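Local coordinates for large component of pyocin AP41 (Pseudomonas aeruginosa, PDB 4UHQ), which is a pseudomonal bacteriocin whose C-terminal nuclease domain, the part in this structure, probably kills rival cells by cutting their DNA as a metal-dependent HNH endonuclease, at residues R49-S57 and F73-Y81. Residues are numbered along the deposited sequence; the frame is centred on the assembly and turned at random.
Sequences REQFWMAVS and FVSQGLAPY
Trp53 lies with one face of its indole against the backbone and ring of Ala79 and Pro80, and this is the tight half of the contact. Pro80 CD sits 3.3 Å from the centroid of the six-membered ring, 7° off the normal, while Ala79 CA stands over the five-membered ring; both are CH-pi contacts. On the opposite face the edge of Phe52, through CD1, rests over the middle of the indole, which thus has a partner on both faces. With CG beside the backbone N (chi1 -71°), the Trp53 side chain leans from its helix over the extended loop 78-80, and Val74 CG1 comes in obliquely, 3.6 Å from Trp53 CE3. The other Val74 methyl, CG2, meets Ser57 CB, whose OG turns back on its own helix to bond Met54 O at 2.6 Å.

The backbones come closest at Glu50 and Gly77, CA to CA 4.2 Å. Helix 68-75 ends in a Schellman motif with Gly77 at C', where phi is positive; Leu78 N bonds back to Phe73 O and Gly77 N to Val74 O. Met54 CG lies 3.5 Å from Gly77 CA, and the chain, bent at chi2 and chi3, brings CE to Ser75 O.

Past Glu50 the contact thins. Gly77 O receives a CA-H...O contact from Glu50 CA, 3.4 Å away, and accepts a hydrogen bond from a water that in turn takes one from Arg49 NE at 3.0 Å, in the guanidinium plane. Glu50 OE2 makes a salt bridge with Arg46.

Helix 45-57 is thus joined to the end of helix 68-75 in the colicin-type DNase domain chiefly by apolar and CH-pi packing; with polar links limited to the weak CA-H...O contact and the water bridge, the fit probably rests mainly on the surroundings of Trp53.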
ATOM      1  N   ARG A  49       3.700   0.100  -8.209  1.00 20.15           N
ATOM      2  CA  ARG A  49       4.186   0.432  -6.871  1.00 18.99           C
ATOM      3  C   ARG A  49       4.966   1.754  -6.894  1.00 20.93           C
ATOM      4  O   ARG A  49       4.784   2.620  -6.017  1.00 19.22           O
ATOM      5  CB  ARG A  49       5.074  -0.696  -6.342  1.00 21.92           C
ATOM      6  CG  ARG A  49       5.663  -0.477  -4.944  1.00 23.26           C
ATOM      7  CD  ARG A  49       6.541  -1.666  -4.571  1.00 25.73           C
ATOM      8  NE  ARG A  49       7.783  -1.643  -5.347  1.00 27.42           N
ATOM      9  CZ  ARG A  49       8.266  -2.661  -6.055  1.00 34.01           C
ATOM     10  NH1 ARG A  49       7.620  -3.822  -6.104  1.00 38.48           N
ATOM     11  NH2 ARG A  49       9.414  -2.518  -6.721  1.00 41.71           N
ATOM     12  N   GLU A  50       5.835   1.913  -7.879  1.00 19.85           N
ATOM     13  CA  GLU A  50       6.618   3.134  -8.017  1.00 20.31           C
ATOM     14  C   GLU A  50       5.703   4.328  -8.244  1.00 22.48           C
ATOM     15  O   GLU A  50       5.872   5.361  -7.593  1.00 21.16           O
ATOM     16  CB  GLU A  50       7.636   2.983  -9.154  1.00 22.66           C
ATOM     17  CG  GLU A  50       8.707   2.031  -8.805  1.00 24.24           C
ATOM     18  CD  GLU A  50       9.589   1.684  -9.990  1.00 32.07           C
ATOM     19  OE1 GLU A  50       9.263   2.099 -11.133  1.00 35.02           O
ATOM     20  OE2 GLU A  50      10.600   0.982  -9.787  1.00 34.25           O
ATOM     21  N   GLN A  51       4.701   4.210  -9.113  1.00 21.93           N
ATOM     22  CA  GLN A  51       3.850   5.358  -9.387  0.50 21.83           C
ATOM     23  C   GLN A  51       2.947   5.625  -8.196  1.00 20.70           C
ATOM     24  O   GLN A  51       2.579   6.778  -7.929  1.00 22.16           O
ATOM     25  CB  GLN A  51       3.044   5.159 -10.687  0.50 23.40           C
ATOM     26  CG  GLN A  51       3.928   5.046 -11.925  0.50 24.83           C
ATOM     27  CD  GLN A  51       3.152   5.116 -13.236  0.50 29.31           C
ATOM     28  OE1 GLN A  51       2.196   5.878 -13.367  0.50 36.13           O
ATOM     29  NE2 GLN A  51       3.577   4.325 -14.213  0.50 36.27           N
ATOM     30  N   PHE A  52       2.605   4.566  -7.450  1.00 17.93           N
ATOM     31  CA  PHE A  52       1.814   4.741  -6.247  1.00 18.59           C
ATOM     32  C   PHE A  52       2.576   5.634  -5.259  1.00 19.02           C
ATOM     33  O   PHE A  52       2.033   6.597  -4.702  1.00 19.09           O
ATOM     34  CB  PHE A  52       1.506   3.367  -5.596  1.00 19.16           C
ATOM     35  CG  PHE A  52       0.792   3.491  -4.297  1.00 17.45           C
ATOM     36  CD1 PHE A  52       1.506   3.609  -3.113  1.00 18.60           C
ATOM     37  CD2 PHE A  52      -0.575   3.448  -4.250  1.00 19.49           C
ATOM     38  CE1 PHE A  52       0.835   3.770  -1.896  1.00 18.12           C
ATOM     39  CE2 PHE A  52      -1.264   3.542  -3.032  1.00 21.55           C
ATOM     40  CZ  PHE A  52      -0.553   3.738  -1.853  1.00 18.73           C
ATOM     41  N   TRP A  53       3.827   5.296  -4.983  1.00 16.56           N
ATOM     42  CA  TRP A  53       4.518   6.076  -3.957  1.00 16.16           C
ATOM     43  C   TRP A  53       4.839   7.463  -4.494  1.00 18.57           C
ATOM     44  O   TRP A  53       4.871   8.430  -3.724  1.00 19.31           O
ATOM     45  CB  TRP A  53       5.763   5.376  -3.462  1.00 18.26           C
ATOM     46  CG  TRP A  53       5.371   4.167  -2.628  1.00 18.18           C
ATOM     47  CD1 TRP A  53       5.562   2.866  -2.961  1.00 18.66           C
ATOM     48  CD2 TRP A  53       4.675   4.187  -1.370  1.00 18.15           C
ATOM     49  NE1 TRP A  53       5.050   2.057  -1.960  1.00 19.03           N
ATOM     50  CE2 TRP A  53       4.478   2.831  -0.994  1.00 19.05           C
ATOM     51  CE3 TRP A  53       4.155   5.207  -0.550  1.00 17.82           C
ATOM     52  CZ2 TRP A  53       3.847   2.458   0.189  1.00 18.84           C
ATOM     53  CZ3 TRP A  53       3.539   4.821   0.649  1.00 19.22           C
ATOM     54  CH2 TRP A  53       3.373   3.456   0.991  1.00 18.79           C
ATOM     55  N   MET A  54       5.066   7.607  -5.812  1.00 20.46           N
ATOM     56  CA  MET A  54       5.220   8.983  -6.359  1.00 21.50           C
ATOM     57  C   MET A  54       3.929   9.792  -6.181  1.00 21.17           C
ATOM     58  O   MET A  54       3.998  10.997  -5.887  1.00 22.49           O
ATOM     59  CB  MET A  54       5.605   8.918  -7.821  1.00 25.25           C
ATOM     60  CG  MET A  54       6.869   8.144  -8.009  1.00 36.62           C
ATOM     61  SD  MET A  54       7.862   9.041  -9.169  1.00 54.30           S
ATOM     62  CE  MET A  54       7.683  10.714  -8.437  1.00 35.94           C
ATOM     63  N   ALA A  55       2.765   9.159  -6.335  1.00 21.08           N
ATOM     64  CA  ALA A  55       1.505   9.867  -6.087  1.00 22.57           C
ATOM     65  C   ALA A  55       1.408  10.317  -4.636  1.00 21.43           C
ATOM     66  O   ALA A  55       0.984  11.447  -4.360  1.00 24.11           O
ATOM     67  CB  ALA A  55       0.301   8.975  -6.440  1.00 23.00           C
ATOM     68  N   VAL A  56       1.810   9.451  -3.715  1.00 19.92           N
ATOM     69  CA  VAL A  56       1.871   9.846  -2.298  1.00 17.32           C
ATOM     70  C   VAL A  56       2.741  11.079  -2.141  1.00 21.37           C
ATOM     71  O   VAL A  56       2.418  12.020  -1.409  1.00 23.25           O
ATOM     72  CB  VAL A  56       2.385   8.681  -1.448  1.00 17.80           C
ATOM     73  CG1 VAL A  56       2.727   9.093  -0.002  1.00 20.51           C
ATOM     74  CG2 VAL A  56       1.321   7.551  -1.443  1.00 20.27           C
ATOM     75  N   SER A  57       3.890  11.069  -2.791  1.00 19.98           N
ATOM     76  CA  SER A  57       4.848  12.182  -2.643  1.00 21.68           C
ATOM     77  C   SER A  57       4.296  13.524  -3.106  1.00 24.01           C
ATOM     78  O   SER A  57       4.785  14.581  -2.655  1.00 28.16           O
ATOM     79  CB  SER A  57       6.148  11.828  -3.404  1.00 24.08           C
ATOM     80  OG  SER A  57       6.064  12.174  -4.804  1.00 26.28           O
ATOM     81  N   PHE A  73      12.248   9.264   0.150  1.00 16.59           N
ATOM     82  CA  PHE A  73      12.086   7.989  -0.569  1.00 16.41           C
ATOM     83  C   PHE A  73      10.829   7.939  -1.431  1.00 16.28           C
ATOM     84  O   PHE A  73      10.940   7.477  -2.581  1.00 16.41           O
ATOM     85  CB  PHE A  73      12.154   6.820   0.438  1.00 17.91           C
ATOM     86  CG  PHE A  73      13.542   6.615   0.974  1.00 17.44           C
ATOM     87  CD1 PHE A  73      14.594   6.219   0.129  1.00 24.10           C
ATOM     88  CD2 PHE A  73      13.821   6.820   2.305  1.00 20.64           C
ATOM     89  CE1 PHE A  73      15.902   6.053   0.619  1.00 26.81           C
ATOM     90  CE2 PHE A  73      15.128   6.687   2.755  1.00 20.06           C
ATOM     91  CZ  PHE A  73      16.137   6.313   1.944  1.00 22.31           C
ATOM     92  N   VAL A  74       9.675   8.410  -0.952  1.00 15.82           N
ATOM     93  CA  VAL A  74       8.482   8.300  -1.802  1.00 17.40           C
ATOM     94  C   VAL A  74       8.602   9.208  -3.010  1.00 19.03           C
ATOM     95  O   VAL A  74       8.041   8.868  -4.062  1.00 18.59           O
ATOM     96  CB  VAL A  74       7.133   8.549  -1.046  1.00 18.33           C
ATOM     97  CG1 VAL A  74       6.952   7.414   0.031  1.00 18.03           C
ATOM     98  CG2 VAL A  74       7.089   9.921  -0.378  1.00 18.49           C
ATOM     99  N   SER A  75       9.354  10.308  -2.895  1.00 18.61           N
ATOM    100  CA  SER A  75       9.546  11.158  -4.089  1.00 18.71           C
ATOM    101  C   SER A  75      10.320  10.444  -5.186  1.00 21.47           C
ATOM    102  O   SER A  75      10.316  10.878  -6.350  1.00 24.16           O
ATOM    103  CB  SER A  75      10.259  12.445  -3.676  1.00 20.80           C
ATOM    104  OG  SER A  75      11.674  12.303  -3.472  1.00 22.85           O
ATOM    105  N   GLN A  76      11.022   9.376  -4.811  1.00 18.95           N
ATOM    106  CA  GLN A  76      11.760   8.564  -5.777  1.00 19.19           C
ATOM    107  C   GLN A  76      10.997   7.332  -6.220  1.00 19.04           C
ATOM    108  O   GLN A  76      11.545   6.498  -6.950  1.00 24.20           O
ATOM    109  CB  GLN A  76      13.099   8.149  -5.171  1.00 20.33           C
ATOM    110  CG  GLN A  76      13.948   9.327  -4.667  1.00 21.18           C
ATOM    111  CD  GLN A  76      14.221  10.320  -5.744  1.00 26.19           C
ATOM    112  OE1 GLN A  76      14.907  10.006  -6.713  1.00 29.72           O
ATOM    113  NE2 GLN A  76      13.686  11.522  -5.611  1.00 29.03           N
ATOM    114  N   GLY A  77       9.741   7.231  -5.803  1.00 19.00           N
ATOM    115  CA  GLY A  77       8.931   6.061  -6.147  1.00 19.10           C
ATOM    116  C   GLY A  77       9.270   4.842  -5.304  1.00 21.28           C
ATOM    117  O   GLY A  77       8.938   3.706  -5.668  1.00 22.82           O
ATOM    118  N   LEU A  78       9.949   5.072  -4.186  1.00 20.10           N
ATOM    119  CA  LEU A  78      10.288   3.983  -3.272  1.00 18.77           C
ATOM    120  C   LEU A  78       9.425   3.972  -2.032  1.00 19.00           C
ATOM    121  O   LEU A  78       8.971   5.005  -1.569  1.00 18.90           O
ATOM    122  CB  LEU A  78      11.752   4.100  -2.842  1.00 20.42           C
ATOM    123  CG  LEU A  78      12.705   4.097  -4.018  1.00 23.64           C
ATOM    124  CD1 LEU A  78      14.118   4.434  -3.512  1.00 28.71           C
ATOM    125  CD2 LEU A  78      12.709   2.750  -4.677  1.00 29.51           C
ATOM    126  N   ALA A  79       9.138   2.787  -1.503  1.00 19.25           N
ATOM    127  CA  ALA A  79       8.319   2.716  -0.322  1.00 17.38           C
ATOM    128  C   ALA A  79       8.993   3.295   0.907  1.00 17.30           C
ATOM    129  O   ALA A  79      10.202   3.171   1.081  1.00 18.98           O
ATOM    130  CB  ALA A  79       7.920   1.255  -0.048  1.00 18.97           C
ATOM    131  N   PRO A  80       8.192   3.885   1.807  1.00 16.26           N
ATOM    132  CA  PRO A  80       8.789   4.435   3.026  1.00 15.96           C
ATOM    133  C   PRO A  80       9.091   3.293   4.002  1.00 17.16           C
ATOM    134  O   PRO A  80       8.461   2.217   3.926  1.00 18.54           O
ATOM    135  CB  PRO A  80       7.701   5.347   3.596  1.00 18.49           C
ATOM    136  CG  PRO A  80       6.387   4.814   3.027  1.00 18.49           C
ATOM    137  CD  PRO A  80       6.746   4.127   1.720  1.00 17.37           C
ATOM    138  N   TYR A  81      10.063   3.488   4.853  1.00 17.35           N
ATOM    139  CA  TYR A  81      10.421   2.504   5.882  1.00 18.25           C
ATOM    140  C   TYR A  81       9.472   2.556   7.040  1.00 18.71           C
ATOM    141  O   TYR A  81       9.080   3.620   7.524  1.00 20.49           O
ATOM    142  CB  TYR A  81      11.838   2.800   6.414  1.00 19.19           C
ATOM    143  CG  TYR A  81      12.926   2.566   5.418  1.00 18.22           C
ATOM    144  CD1 TYR A  81      13.329   3.593   4.569  1.00 18.57           C
ATOM    145  CD2 TYR A  81      13.557   1.335   5.310  1.00 20.57           C
ATOM    146  CE1 TYR A  81      14.348   3.413   3.662  1.00 20.30           C
ATOM    147  CE2 TYR A  81      14.582   1.133   4.398  1.00 19.94           C
ATOM    148  CZ  TYR A  81      14.950   2.171   3.559  1.00 23.00           C
ATOM    149  OH  TYR A  81      15.963   1.973   2.649  1.00 26.25           O
TER
HETATM  150  O   HOH W   1       9.214   0.986  -5.357  1.00 25.89           O